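Local coordinates for argininosuccinate lyase (Chelativorans sp., PDB 6RXA), which is an EDDS lyase, a C-N lyase of the aspartase/fumarase superfamily, and may also cleave argininosuccinate into fumarate and arginine, at residues A[433-436]-A[437-440]. The protein carries 2 engineered substitutions. Numbering follows the deposited sequence.
Sequences ALDP and WQNV
The carbonyl oxygen of D435 is gripped twice by N439. Backbone N of N439 reaches D435 O at 3.0 Å within the carbonyl plane, the first i-to-i+4 bond of helix 436-442, whereas ND2 of the same residue comes to D435 O at 2.9 Å from above that plane. A second bond from ND2 runs to A433 O, also 2.9 Å, and here the acceptor lies only 10° out of the amide plane of N439. With CG beside its own backbone N (chi1 -83°), the N439 amide folds back over the helix start, where its nitrogen fits between the two carbonyls. The buried amide thus ties A433, in helix 427-434, to the first turn of helix 436-442; a leucine here would probably leave A433 O without this donor and strip D435 O of one of its two, weakening the link across the junction.

D435 is the N-cap of helix 436-442. Swinging CG anti to the backbone N brings OD1 within bonding distance of the first amides of the helix, and it accepts weak bonds from W437 N at 2.9 Å and Q438 N at 3.3 Å; the negative charge is probably favoured by the helix dipole. The other oxygen, OD2, takes a bond from a water at 2.6 Å, which in turn accepts from Q438 NE2. The D435 carboxylate plane stands 77° from the Q438 amide plane, with Q438 CG 3.6 Å from D435 OD2.

Within the fold, the turn at D435 joins two short helices of the C-terminal region: A433 and L434 pack on helix 367-378, V440 and W437 lie against strand 161-167 and P451 at the start of helix 451-500, and N439 meets both D369 and P165.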
# COMPACT_ATOMS: atom_id res chain seq x y z
N ALA A 433 29.50 4.69 -38.92
CA ALA A 433 28.61 3.99 -38.00
C ALA A 433 28.94 4.31 -36.55
O ALA A 433 28.05 4.31 -35.69
CB ALA A 433 28.70 2.48 -38.24
N LEU A 434 30.21 4.61 -36.26
CA LEU A 434 30.66 4.85 -34.89
C LEU A 434 30.62 6.31 -34.49
O LEU A 434 30.96 6.64 -33.35
CB LEU A 434 32.09 4.33 -34.72
CG LEU A 434 32.32 2.85 -34.95
CD1 LEU A 434 33.82 2.54 -34.88
CD2 LEU A 434 31.56 2.00 -33.96
N ASP A 435 30.23 7.20 -35.39
CA ASP A 435 30.15 8.62 -35.08
C ASP A 435 28.86 8.86 -34.31
O ASP A 435 27.78 8.66 -34.87
CB ASP A 435 30.15 9.40 -36.39
CG ASP A 435 30.07 10.90 -36.19
OD1 ASP A 435 29.50 11.36 -35.18
OD2 ASP A 435 30.57 11.64 -37.07
N PRO A 436 28.91 9.26 -33.03
CA PRO A 436 27.66 9.33 -32.26
C PRO A 436 26.70 10.37 -32.76
O PRO A 436 25.48 10.22 -32.58
CB PRO A 436 28.14 9.63 -30.82
CG PRO A 436 29.47 10.29 -31.00
CD PRO A 436 30.08 9.68 -32.23
N TRP A 437 27.19 11.46 -33.37
CA TRP A 437 26.28 12.44 -33.92
C TRP A 437 25.56 11.88 -35.14
O TRP A 437 24.36 12.13 -35.32
CB TRP A 437 27.02 13.73 -34.28
CG TRP A 437 26.08 14.82 -34.75
CD1 TRP A 437 26.10 15.46 -35.96
CD2 TRP A 437 24.97 15.36 -34.03
NE1 TRP A 437 25.07 16.38 -36.02
CE2 TRP A 437 24.37 16.33 -34.85
CE3 TRP A 437 24.43 15.11 -32.76
CZ2 TRP A 437 23.25 17.06 -34.44
CZ3 TRP A 437 23.32 15.83 -32.37
CH2 TRP A 437 22.75 16.79 -33.20
N GLN A 438 26.26 11.09 -35.97
CA GLN A 438 25.58 10.41 -37.06
C GLN A 438 24.57 9.39 -36.55
O GLN A 438 23.55 9.15 -37.20
CB GLN A 438 26.57 9.75 -38.02
CG GLN A 438 27.48 10.74 -38.73
CD GLN A 438 26.72 11.78 -39.54
OE1 GLN A 438 25.82 11.45 -40.31
NE2 GLN A 438 27.07 13.04 -39.35
N ASN A 439 24.82 8.77 -35.38
CA ASN A 439 23.81 7.89 -34.80
C ASN A 439 22.53 8.67 -34.52
O ASN A 439 21.42 8.17 -34.72
CB ASN A 439 24.30 7.28 -33.47
CG ASN A 439 25.17 6.06 -33.66
OD1 ASN A 439 24.90 5.01 -33.08
ND2 ASN A 439 26.23 6.20 -34.43
N VAL A 440 22.68 9.90 -34.01
CA VAL A 440 21.51 10.73 -33.72
C VAL A 440 20.81 11.12 -35.01
O VAL A 440 19.60 10.97 -35.15
CB VAL A 440 21.93 11.97 -32.91
CG1 VAL A 440 20.80 12.95 -32.82
CG2 VAL A 440 22.37 11.55 -31.50
O HOH W 1 29.45 13.98 -37.41